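Local coordinates for protein N-acetylglucosamine-6-phosphate deacetylase (Thermotoga maritima, PDB 1O12) that probably removes the acetyl group from N-acetylglucosamine 6-phosphate, as a metal-dependent hydrolase of the NagA family, at residues L122-G128 against P158-T163; T93-T97 against E127-I131; D69-C73 against K101-I105; D59-V65 against L264-S270. All blocks are in the same frame, centred on the assembly; numbering follows the deposited sequence.

Interaction 1 (L122-G128 against P158-T163). With FE (Fe (III) ion), chain C.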
loop_
_atom_site.group_PDB
_atom_site.type_symbol
_atom_site.label_atom_id
_atom_site.label_comp_id
_atom_site.label_asym_id
_atom_site.label_seq_id
_atom_site.Cartn_x
_atom_site.Cartn_y
_atom_site.Cartn_z
ATOM N N LEU A 122 -1.721 -25.059 21.162
ATOM C CA LEU A 122 -0.303 -25.118 20.867
ATOM C C LEU A 122 0.462 -24.448 21.990
ATOM O O LEU A 122 1.585 -24.810 22.301
ATOM C CB LEU A 122 -0.009 -24.375 19.579
ATOM C CG LEU A 122 1.177 -24.772 18.677
ATOM C CD1 LEU A 122 1.957 -23.529 18.305
ATOM C CD2 LEU A 122 2.052 -25.807 19.318
ATOM N N GLY A 123 -0.149 -23.453 22.596
ATOM C CA GLY A 123 0.527 -22.755 23.661
ATOM C C GLY A 123 -0.099 -21.414 23.976
ATOM O O GLY A 123 -1.319 -21.207 23.831
ATOM N N VAL A 124 0.762 -20.482 24.364
ATOM C CA VAL A 124 0.311 -19.175 24.753
ATOM C C VAL A 124 0.928 -18.054 23.953
ATOM O O VAL A 124 2.128 -18.058 23.701
ATOM C CB VAL A 124 0.599 -18.960 26.251
ATOM C CG1 VAL A 124 0.383 -17.486 26.646
ATOM C CG2 VAL A 124 -0.309 -19.881 27.056
ATOM N N HIS A 125 0.085 -17.108 23.544
ATOM C CA HIS A 125 0.537 -15.929 22.796
ATOM C C HIS A 125 0.479 -14.784 23.790
ATOM O O HIS A 125 -0.601 -14.407 24.295
ATOM C CB HIS A 125 -0.367 -15.647 21.586
ATOM C CG HIS A 125 -0.059 -14.365 20.875
ATOM N ND1 HIS A 125 -0.708 -13.987 19.714
ATOM C CD2 HIS A 125 0.796 -13.358 21.173
ATOM C CE1 HIS A 125 -0.267 -12.800 19.331
ATOM N NE2 HIS A 125 0.646 -12.395 20.199
ATOM N N LEU A 126 1.669 -14.271 24.095
ATOM C CA LEU A 126 1.811 -13.193 25.050
ATOM C C LEU A 126 1.773 -11.844 24.336
ATOM O O LEU A 126 2.788 -11.378 23.791
ATOM C CB LEU A 126 3.121 -13.362 25.851
ATOM C CG LEU A 126 3.335 -14.632 26.703
ATOM C CD1 LEU A 126 4.775 -14.714 27.171
ATOM C CD2 LEU A 126 2.432 -14.615 27.907
ATOM N N GLU A 127 0.579 -11.252 24.326
ATOM C CA GLU A 127 0.356 -9.951 23.715
ATOM C C GLU A 127 0.561 -8.943 24.830
ATOM O O GLU A 127 -0.286 -8.784 25.694
ATOM C CB GLU A 127 -1.074 -9.827 23.184
ATOM C CG GLU A 127 -1.228 -8.739 22.111
ATOM C CD GLU A 127 -2.643 -8.235 21.974
ATOM O OE1 GLU A 127 -3.587 -9.030 21.784
ATOM O OE2 GLU A 127 -2.821 -7.015 22.057
ATOM N N GLY A 128 1.684 -8.253 24.801
ATOM C CA GLY A 128 1.969 -7.325 25.869
ATOM C C GLY A 128 2.759 -8.168 26.859
ATOM O O GLY A 128 2.821 -9.385 26.700
ATOM N N PRO A 158 5.285 -23.097 27.783
ATOM C CA PRO A 158 4.532 -23.089 26.524
ATOM C C PRO A 158 4.250 -21.759 25.792
ATOM O O PRO A 158 3.278 -21.656 25.054
ATOM C CB PRO A 158 3.250 -23.824 26.901
ATOM C CG PRO A 158 2.993 -23.317 28.271
ATOM C CD PRO A 158 4.383 -23.330 28.925
ATOM N N ALA A 159 5.074 -20.742 25.993
ATOM C CA ALA A 159 4.859 -19.513 25.238
ATOM C C ALA A 159 5.228 -19.902 23.801
ATOM O O ALA A 159 6.188 -20.652 23.587
ATOM C CB ALA A 159 5.783 -18.407 25.731
ATOM N N LYS A 160 4.482 -19.404 22.824
ATOM C CA LYS A 160 4.764 -19.738 21.443
ATOM C C LYS A 160 4.907 -18.516 20.586
ATOM O O LYS A 160 5.521 -18.566 19.529
ATOM C CB LYS A 160 3.659 -20.622 20.873
ATOM C CG LYS A 160 3.648 -22.020 21.491
ATOM C CD LYS A 160 4.928 -22.788 21.199
ATOM C CE LYS A 160 5.020 -24.100 22.002
ATOM N NZ LYS A 160 6.318 -24.829 21.840
HETATM N N MSE A 161 4.352 -17.408 21.056
HETATM C CA MSE A 161 4.385 -16.174 20.298
HETATM C C MSE A 161 4.389 -14.995 21.251
HETATM O O MSE A 161 3.884 -15.081 22.364
HETATM C CB MSE A 161 3.172 -16.107 19.380
HETATM C CG MSE A 161 3.195 -14.942 18.461
HETATM SE SE MSE A 161 1.809 -15.023 17.107
HETATM C CE MSE A 161 2.570 -16.341 15.887
ATOM N N LEU A 162 4.930 -13.879 20.809
ATOM C CA LEU A 162 5.002 -12.724 21.677
ATOM C C LEU A 162 4.875 -11.461 20.863
ATOM O O LEU A 162 5.617 -11.280 19.903
ATOM C CB LEU A 162 6.358 -12.753 22.373
ATOM C CG LEU A 162 6.965 -11.732 23.338
ATOM C CD1 LEU A 162 6.710 -10.300 22.886
ATOM C CD2 LEU A 162 6.441 -12.011 24.693
ATOM N N THR A 163 3.947 -10.583 21.231
ATOM C CA THR A 163 3.811 -9.311 20.515
ATOM C C THR A 163 4.469 -8.151 21.287
ATOM O O THR A 163 4.082 -7.836 22.421
ATOM C CB THR A 163 2.342 -8.938 20.257
ATOM O OG1 THR A 163 1.766 -9.887 19.367
ATOM C CG2 THR A 163 2.248 -7.544 19.622
HETATM FE FE FE C . -3.980 -5.767 20.669
#
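Two adjacent parallel strands of the amidohydrolase TIM barrel meet here, with H125 and E127 on one and M161 and T163 on the other. A beta bulge after V124 shifts the pairing by one residue. V124 N bonds to P158 O and K160 N to V124 O. Beyond the bulge, L126 N bonds to M161 O and T163 N to L126 O. At G123 a side chain would run into P158 O and K160 CG.

The H125 ring joins the strands on the metal-bearing face. With CG anti to the backbone N (chi1 173°), it swings across to M161, a selenomethionine. M161 CG lies over one ring face, 3.9 Å from the H125 centroid and 7° off the ring normal. M161 SE follows at 4.0 Å from that centroid. At the ring edge, H125 NE2 and T163 OG1 are hydrogen-bonded at 2.9 Å. T163 OG1 also bonds to T208, and H125 ND1 to P60 O. With alanine in place of H125, T163 OG1 and P60 O would probably lose this partner, and a gap would open beside M161.

The reverse face is apolar. L126 CB meets L162 CD2 at 3.8 Å, and L126 CD1 meets A159 CB at 4.1 Å.

E127 runs alongside T163, CG to CB 4.0 Å. Its carboxylate bonds to H139 and H61. With H188 and H209 it binds the iron, E127 OE2 lying 2.2 Å from the metal.

Interaction 2 (T93-T97 against E127-I131). With FE (Fe (III) ion), chain C.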
loop_
_atom_site.group_PDB
_atom_site.type_symbol
_atom_site.label_atom_id
_atom_site.label_comp_id
_atom_site.label_asym_id
_atom_site.label_seq_id
_atom_site.Cartn_x
_atom_site.Cartn_y
_atom_site.Cartn_z
ATOM N N THR A 93 -4.311 -16.321 23.920
ATOM C CA THR A 93 -3.598 -15.057 23.969
ATOM C C THR A 93 -3.889 -14.245 25.203
ATOM O O THR A 93 -5.034 -14.099 25.611
ATOM C CB THR A 93 -3.949 -14.232 22.702
ATOM O OG1 THR A 93 -3.915 -15.112 21.568
ATOM C CG2 THR A 93 -2.959 -13.082 22.481
ATOM N N THR A 94 -2.841 -13.699 25.791
ATOM C CA THR A 94 -2.990 -12.892 26.990
ATOM C C THR A 94 -3.048 -11.419 26.625
ATOM O O THR A 94 -2.946 -11.044 25.454
ATOM C CB THR A 94 -1.779 -13.084 27.898
ATOM O OG1 THR A 94 -0.592 -12.706 27.178
ATOM C CG2 THR A 94 -1.653 -14.545 28.324
ATOM N N VAL A 95 -3.242 -10.582 27.635
ATOM C CA VAL A 95 -3.205 -9.139 27.433
ATOM C C VAL A 95 -2.122 -8.672 28.417
ATOM O O VAL A 95 -1.564 -9.498 29.130
ATOM C CB VAL A 95 -4.560 -8.478 27.746
ATOM C CG1 VAL A 95 -5.554 -8.834 26.671
ATOM C CG2 VAL A 95 -5.067 -8.921 29.102
ATOM N N SER A 96 -1.791 -7.383 28.445
ATOM C CA SER A 96 -0.783 -6.904 29.392
ATOM C C SER A 96 -1.230 -7.253 30.817
ATOM O O SER A 96 -2.402 -7.087 31.191
ATOM C CB SER A 96 -0.586 -5.398 29.263
ATOM O OG SER A 96 0.028 -5.092 28.026
ATOM N N THR A 97 -0.284 -7.750 31.606
ATOM C CA THR A 97 -0.607 -8.152 32.959
ATOM C C THR A 97 0.644 -8.288 33.830
ATOM O O THR A 97 1.737 -7.878 33.434
ATOM C CB THR A 97 -1.416 -9.487 32.910
ATOM O OG1 THR A 97 -2.071 -9.694 34.169
ATOM C CG2 THR A 97 -0.492 -10.685 32.555
ATOM N N GLU A 127 0.579 -11.252 24.326
ATOM C CA GLU A 127 0.356 -9.951 23.715
ATOM C C GLU A 127 0.561 -8.943 24.830
ATOM O O GLU A 127 -0.286 -8.784 25.694
ATOM C CB GLU A 127 -1.074 -9.827 23.184
ATOM C CG GLU A 127 -1.228 -8.739 22.111
ATOM C CD GLU A 127 -2.643 -8.235 21.974
ATOM O OE1 GLU A 127 -3.587 -9.030 21.784
ATOM O OE2 GLU A 127 -2.821 -7.015 22.057
ATOM N N GLY A 128 1.684 -8.253 24.801
ATOM C CA GLY A 128 1.969 -7.325 25.869
ATOM C C GLY A 128 2.759 -8.168 26.859
ATOM O O GLY A 128 2.821 -9.385 26.700
ATOM N N PRO A 129 3.309 -7.584 27.925
ATOM C CA PRO A 129 3.249 -6.171 28.308
ATOM C C PRO A 129 4.352 -5.275 27.744
ATOM O O PRO A 129 4.413 -4.099 28.095
ATOM C CB PRO A 129 3.315 -6.247 29.824
ATOM C CG PRO A 129 4.392 -7.348 30.007
ATOM C CD PRO A 129 4.026 -8.382 28.941
ATOM N N TYR A 130 5.223 -5.809 26.894
ATOM C CA TYR A 130 6.297 -4.997 26.332
ATOM C C TYR A 130 5.867 -4.193 25.094
ATOM O O TYR A 130 6.439 -4.293 23.993
ATOM C CB TYR A 130 7.494 -5.885 26.020
ATOM C CG TYR A 130 7.767 -6.851 27.135
ATOM C CD1 TYR A 130 8.072 -6.393 28.420
ATOM C CD2 TYR A 130 7.646 -8.227 26.933
ATOM C CE1 TYR A 130 8.237 -7.278 29.480
ATOM C CE2 TYR A 130 7.809 -9.124 27.984
ATOM C CZ TYR A 130 8.097 -8.648 29.256
ATOM O OH TYR A 130 8.176 -9.534 30.308
ATOM N N ILE A 131 4.864 -3.355 25.283
ATOM C CA ILE A 131 4.383 -2.570 24.188
ATOM C C ILE A 131 4.464 -1.096 24.473
ATOM O O ILE A 131 4.925 -0.675 25.534
ATOM C CB ILE A 131 2.932 -2.981 23.816
ATOM C CG1 ILE A 131 2.003 -2.874 25.031
ATOM C CG2 ILE A 131 2.952 -4.397 23.254
ATOM C CD1 ILE A 131 0.552 -3.317 24.744
HETATM FE FE FE C . -3.980 -5.767 20.669
HETATM O O HOH W 1 1.176 -10.478 28.671
#
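S96 and T94 touch the stretch that begins with E127 where two loops of the TIM barrel pack together. They follow strands 87-93 and 121-127 and lie at the metal site.

The bridging polar contact is one water. It donates to V95 O at 2.9 Å and to G128 O at 2.8 Å, and accepts from T94 OG1. T94 OG1 sits between its own backbone N and carbonyl carbon (chi1 59°), which turns it to this water. H125 O is a weak alternative acceptor for the same proton.

The other contacts are van der Waals. T94 O lies 3.2 Å from E127 CB, and T93 CG2 lies 3.8 Å from the same carbon. Both touch the root of the metal-binding side chain from the same side. The E127 carbonyl oxygen rests against the peptide of V95, O to C 3.3 Å. A side chain at G128 would collide with S96 OG.

A second-shell link also runs through this loop. S96 N bonds to ND1 of H139, the partner of the iron-bound carboxylate.

The peptide before P129 is cis. S96 OG packs against the chain beyond it, 3.4 Å from P129 CA and 3.8 Å from I131 CD1.

Interaction 3 (D69-C73 against K101-I105)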
loop_
_atom_site.group_PDB
_atom_site.type_symbol
_atom_site.label_atom_id
_atom_site.label_comp_id
_atom_site.label_asym_id
_atom_site.label_seq_id
_atom_site.Cartn_x
_atom_site.Cartn_y
_atom_site.Cartn_z
ATOM N N ASP A 69 -12.069 -17.397 29.007
ATOM C CA ASP A 69 -10.968 -16.457 28.806
ATOM C C ASP A 69 -9.661 -17.176 29.047
ATOM O O ASP A 69 -9.609 -18.219 29.696
ATOM C CB ASP A 69 -10.956 -15.301 29.813
ATOM C CG ASP A 69 -12.325 -14.860 30.244
ATOM O OD1 ASP A 69 -12.701 -13.710 29.891
ATOM O OD2 ASP A 69 -13.014 -15.647 30.955
ATOM N N THR A 70 -8.596 -16.557 28.564
ATOM C CA THR A 70 -7.261 -17.068 28.734
ATOM C C THR A 70 -6.782 -16.604 30.125
ATOM O O THR A 70 -5.933 -17.247 30.755
ATOM C CB THR A 70 -6.360 -16.523 27.595
ATOM O OG1 THR A 70 -6.770 -17.125 26.363
ATOM C CG2 THR A 70 -4.881 -16.808 27.843
HETATM N N MSE A 71 -7.345 -15.500 30.613
HETATM C CA MSE A 71 -6.953 -14.996 31.923
HETATM C C MSE A 71 -7.370 -15.954 33.050
HETATM O O MSE A 71 -6.709 -16.024 34.089
HETATM C CB MSE A 71 -7.519 -13.585 32.163
HETATM C CG MSE A 71 -6.903 -12.487 31.271
HETATM SE SE MSE A 71 -4.924 -12.561 30.942
HETATM C CE MSE A 71 -4.282 -11.374 32.359
ATOM N N ASN A 72 -8.447 -16.706 32.837
ATOM C CA ASN A 72 -8.923 -17.670 33.828
ATOM C C ASN A 72 -8.527 -19.097 33.434
ATOM O O ASN A 72 -8.865 -20.060 34.109
ATOM C CB ASN A 72 -10.443 -17.525 34.001
ATOM C CG ASN A 72 -10.842 -16.128 34.558
ATOM O OD1 ASN A 72 -10.557 -15.799 35.728
ATOM N ND2 ASN A 72 -11.480 -15.306 33.718
ATOM N N CYS A 73 -7.804 -19.206 32.323
ATOM C CA CYS A 73 -7.283 -20.456 31.803
ATOM C C CYS A 73 -8.318 -21.491 31.489
ATOM O O CYS A 73 -8.144 -22.665 31.811
ATOM C CB CYS A 73 -6.274 -21.042 32.770
ATOM S SG CYS A 73 -4.952 -19.893 33.237
ATOM N N LYS A 101 0.603 -13.298 36.986
ATOM C CA LYS A 101 -0.451 -13.901 36.175
ATOM C C LYS A 101 0.174 -14.688 35.041
ATOM O O LYS A 101 -0.217 -15.815 34.765
ATOM C CB LYS A 101 -1.365 -12.821 35.602
ATOM C CG LYS A 101 -2.307 -12.226 36.616
ATOM C CD LYS A 101 -3.155 -13.315 37.254
ATOM C CE LYS A 101 -3.842 -14.184 36.196
ATOM N NZ LYS A 101 -4.643 -13.337 35.271
HETATM N N MSE A 102 1.143 -14.064 34.389
HETATM C CA MSE A 102 1.872 -14.654 33.288
HETATM C C MSE A 102 2.375 -16.058 33.651
HETATM O O MSE A 102 2.049 -17.029 32.966
HETATM C CB MSE A 102 3.055 -13.746 32.953
HETATM C CG MSE A 102 3.196 -13.302 31.516
HETATM SE SE MSE A 102 4.161 -11.570 31.441
HETATM C CE MSE A 102 2.623 -10.336 31.478
ATOM N N LYS A 103 3.171 -16.162 34.721
ATOM C CA LYS A 103 3.727 -17.445 35.162
ATOM C C LYS A 103 2.626 -18.453 35.411
ATOM O O LYS A 103 2.781 -19.624 35.073
ATOM C CB LYS A 103 4.553 -17.299 36.444
ATOM C CG LYS A 103 5.793 -16.395 36.335
ATOM C CD LYS A 103 6.969 -16.985 37.145
ATOM C CE LYS A 103 6.581 -17.298 38.606
ATOM N NZ LYS A 103 7.451 -18.321 39.300
ATOM N N GLU A 104 1.515 -17.995 35.988
ATOM C CA GLU A 104 0.384 -18.869 36.277
ATOM C C GLU A 104 -0.330 -19.321 35.001
ATOM O O GLU A 104 -0.782 -20.466 34.903
ATOM C CB GLU A 104 -0.625 -18.173 37.201
ATOM C CG GLU A 104 -1.830 -19.054 37.613
ATOM C CD GLU A 104 -3.191 -18.377 37.368
ATOM O OE1 GLU A 104 -4.253 -19.039 37.519
ATOM O OE2 GLU A 104 -3.205 -17.174 37.020
ATOM N N ILE A 105 -0.445 -18.435 34.019
ATOM C CA ILE A 105 -1.115 -18.821 32.789
ATOM C C ILE A 105 -0.227 -19.794 31.998
ATOM O O ILE A 105 -0.718 -20.788 31.456
ATOM C CB ILE A 105 -1.484 -17.586 31.966
ATOM C CG1 ILE A 105 -2.623 -16.861 32.689
ATOM C CG2 ILE A 105 -1.926 -17.999 30.556
ATOM C CD1 ILE A 105 -2.825 -15.452 32.292
#
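The E104 carboxylate is the flat side-chain group nearest the partner segment, with OE1 4.4 Å from C73 SG. The same OE1 forms a salt bridge with K108. No ring takes part. A second carboxylate, that of D69, is met at OD2 from above its plane by N72 ND2. This bond is 3.2 Å long from N72 ND2 to D69 OD2, and the donor stands 73° out of the carboxylate plane. The donor amide is turned so that the acceptor lies close to its own plane.

The contact packs a TIM-barrel loop, between strand 68-69 and helix 75-83, on the first turns of helix 99-115. Residues T70 to C73 form a type I beta turn, closed by a weak bond from C73 N to T70 O.

I105 carries the contact. It points from the helix into the turn and touches three of its residues. C73 SG lies 3.9 Å from I105 CG1. M71 is a selenomethionine bent at chi2 and chi3, which brings SE to 3.8 Å from I105 CD1. The M71 methyl continues past it to the amine of K101, CE to NZ 3.5 Å. The K101 chain is bent at each torsion from chi2 on and curls so that NZ ends beside M71.

T70 turns its two branches to different partners. OG1 bonds to H63 O, while CG2 meets I105 CG2 at 4.2 Å.

Interaction 4 (D59-V65 against L264-S270)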
loop_
_atom_site.group_PDB
_atom_site.type_symbol
_atom_site.label_atom_id
_atom_site.label_comp_id
_atom_site.label_asym_id
_atom_site.label_seq_id
_atom_site.Cartn_x
_atom_site.Cartn_y
_atom_site.Cartn_z
ATOM N N ASP A 59 -5.770 -20.428 14.738
ATOM C CA ASP A 59 -6.001 -19.085 15.266
ATOM C C ASP A 59 -4.895 -18.795 16.271
ATOM O O ASP A 59 -4.941 -19.254 17.403
ATOM C CB ASP A 59 -7.368 -18.966 15.956
ATOM C CG ASP A 59 -7.779 -17.510 16.169
ATOM O OD1 ASP A 59 -6.899 -16.644 16.018
ATOM O OD2 ASP A 59 -8.956 -17.221 16.486
ATOM N N PRO A 60 -3.897 -17.993 15.864
ATOM C CA PRO A 60 -2.779 -17.662 16.748
ATOM C C PRO A 60 -3.051 -16.477 17.637
ATOM O O PRO A 60 -2.184 -16.069 18.411
ATOM C CB PRO A 60 -1.656 -17.386 15.758
ATOM C CG PRO A 60 -2.396 -16.648 14.646
ATOM C CD PRO A 60 -3.675 -17.454 14.499
ATOM N N HIS A 61 -4.258 -15.930 17.536
ATOM C CA HIS A 61 -4.597 -14.747 18.311
ATOM C C HIS A 61 -6.057 -14.714 18.733
ATOM O O HIS A 61 -6.895 -14.185 18.006
ATOM C CB HIS A 61 -4.278 -13.493 17.485
ATOM C CG HIS A 61 -4.213 -12.241 18.292
ATOM N ND1 HIS A 61 -3.654 -11.076 17.816
ATOM C CD2 HIS A 61 -4.636 -11.965 19.549
ATOM C CE1 HIS A 61 -3.732 -10.136 18.740
ATOM N NE2 HIS A 61 -4.323 -10.649 19.802
ATOM N N ILE A 62 -6.354 -15.282 19.901
ATOM C CA ILE A 62 -7.710 -15.292 20.456
ATOM C C ILE A 62 -7.608 -15.277 21.990
ATOM O O ILE A 62 -6.934 -16.124 22.574
ATOM C CB ILE A 62 -8.532 -16.546 19.984
ATOM C CG1 ILE A 62 -9.840 -16.657 20.780
ATOM C CG2 ILE A 62 -7.722 -17.807 20.123
ATOM C CD1 ILE A 62 -10.750 -17.798 20.313
ATOM N N HIS A 63 -8.299 -14.332 22.626
ATOM C CA HIS A 63 -8.290 -14.171 24.085
ATOM C C HIS A 63 -9.259 -15.103 24.815
ATOM O O HIS A 63 -8.927 -15.703 25.829
ATOM C CB HIS A 63 -8.643 -12.712 24.430
ATOM C CG HIS A 63 -7.772 -11.713 23.741
ATOM N ND1 HIS A 63 -6.510 -11.402 24.190
ATOM C CD2 HIS A 63 -7.928 -11.049 22.569
ATOM C CE1 HIS A 63 -5.922 -10.592 23.325
ATOM N NE2 HIS A 63 -6.760 -10.365 22.330
ATOM N N GLY A 64 -10.472 -15.199 24.278
ATOM C CA GLY A 64 -11.505 -16.006 24.878
ATOM C C GLY A 64 -12.648 -16.044 23.896
ATOM O O GLY A 64 -12.566 -15.424 22.826
ATOM N N VAL A 65 -13.701 -16.783 24.241
ATOM C CA VAL A 65 -14.863 -16.911 23.374
ATOM C C VAL A 65 -15.962 -17.633 24.173
ATOM O O VAL A 65 -15.655 -18.481 25.005
ATOM C CB VAL A 65 -14.481 -17.703 22.066
ATOM C CG1 VAL A 65 -13.972 -19.100 22.414
ATOM C CG2 VAL A 65 -15.676 -17.804 21.139
ATOM N N LEU A 264 -4.944 -14.991 8.926
ATOM C CA LEU A 264 -6.262 -14.703 9.507
ATOM C C LEU A 264 -6.170 -14.883 11.015
ATOM O O LEU A 264 -5.445 -15.746 11.511
ATOM C CB LEU A 264 -7.330 -15.605 8.899
ATOM C CG LEU A 264 -8.329 -14.889 7.987
ATOM C CD1 LEU A 264 -7.665 -13.747 7.272
ATOM C CD2 LEU A 264 -8.943 -15.856 6.996
ATOM N N VAL A 265 -6.912 -14.073 11.746
ATOM C CA VAL A 265 -6.868 -14.111 13.197
ATOM C C VAL A 265 -8.268 -13.706 13.699
ATOM O O VAL A 265 -9.033 -13.049 12.988
ATOM C CB VAL A 265 -5.756 -13.102 13.665
ATOM C CG1 VAL A 265 -6.263 -12.189 14.703
ATOM C CG2 VAL A 265 -4.503 -13.853 14.112
ATOM N N THR A 266 -8.603 -14.063 14.925
ATOM C CA THR A 266 -9.905 -13.722 15.442
ATOM C C THR A 266 -9.863 -12.541 16.427
ATOM O O THR A 266 -10.688 -11.629 16.324
ATOM C CB THR A 266 -10.540 -14.999 16.077
ATOM O OG1 THR A 266 -11.910 -15.109 15.681
ATOM C CG2 THR A 266 -10.412 -15.001 17.577
ATOM N N ASP A 267 -8.888 -12.534 17.345
ATOM C CA ASP A 267 -8.743 -11.485 18.361
ATOM C C ASP A 267 -10.049 -11.437 19.145
ATOM O O ASP A 267 -10.452 -10.412 19.686
ATOM C CB ASP A 267 -8.443 -10.120 17.710
ATOM C CG ASP A 267 -8.015 -9.023 18.740
ATOM O OD1 ASP A 267 -7.165 -9.267 19.641
ATOM O OD2 ASP A 267 -8.520 -7.881 18.624
ATOM N N SER A 268 -10.706 -12.580 19.181
ATOM C CA SER A 268 -11.963 -12.758 19.866
ATOM C C SER A 268 -11.811 -12.661 21.390
ATOM O O SER A 268 -10.754 -12.971 21.957
ATOM C CB SER A 268 -12.512 -14.133 19.477
ATOM O OG SER A 268 -13.638 -14.531 20.221
ATOM N N ILE A 269 -12.862 -12.209 22.057
ATOM C CA ILE A 269 -12.829 -12.153 23.512
ATOM C C ILE A 269 -13.958 -13.041 24.052
ATOM O O ILE A 269 -14.778 -13.533 23.276
ATOM C CB ILE A 269 -12.982 -10.714 24.034
ATOM C CG1 ILE A 269 -14.313 -10.118 23.579
ATOM C CG2 ILE A 269 -11.799 -9.888 23.564
ATOM C CD1 ILE A 269 -14.509 -8.668 24.016
ATOM N N SER A 270 -13.972 -13.267 25.363
ATOM C CA SER A 270 -14.996 -14.083 26.021
ATOM C C SER A 270 -16.429 -13.736 25.601
ATOM O O SER A 270 -17.274 -14.614 25.474
ATOM C CB SER A 270 -14.875 -13.930 27.538
ATOM O OG SER A 270 -14.976 -12.560 27.910
#
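D59 OD1 is gripped by two backbone amides that reach it from opposite faces of the carboxylate. H61 N donates at 3.1 Å to D59 OD1 and closes an Asx turn. T266 N donates to the same oxygen at 3.3 Å, from the syn side. Replacing D59 by alanine is likely to leave both amides without this acceptor and let the corner at P60 shift.

The chain then enters the His-X-His motif of the amidohydrolases, H61 to H63. D267 N bonds to H61 O at 2.7 Å. H63 NE2 donates to D267 OD1 at 2.9 Å, with the acceptor near the ring plane. D267, the predicted proton donor/acceptor, has CG anti to the backbone N (chi1 -169°), which carries the carboxylate alongside H63, with CG over one face of H61. H61 also bonds to E237.

Further on, S268 O takes two amides, H63 N at 2.9 Å and G64 N at 3.2 Å. In return S268 OG donates to G64 O at 3.0 Å, in the carbonyl plane.

P60 CG meets V265 CG2 at 3.5 Å. Around this contact, P60 and I62 rest on strand 87-93, V265 and D267 touch strand 235-239, and I62 and V65 pack against helix 75-83.

How the interactions relate
Interactions 1 and 2 hold the iron ligand E127, interaction 4 adjoins it, and interaction 3 lies farther out. Interactions 1 and 2 also share G128, and T94 N lies 2.8 Å from H125 O between them. Interaction 4 reaches the same glutamate: H61 NE2 is 2.7 Å from E127 OE1. It also meets interaction 1 where H125 ND1 lies 2.9 Å from P60 O. The metal ligand is therefore tied to the segment facing the predicted catalytic D267. The M71 side chain of interaction 3 is about 12 Å from the iron. It connects inward through T70 OG1, 2.6 Å from H63 O, and through M71 CE, 3.3 Å from T97 OG1 of interaction 2.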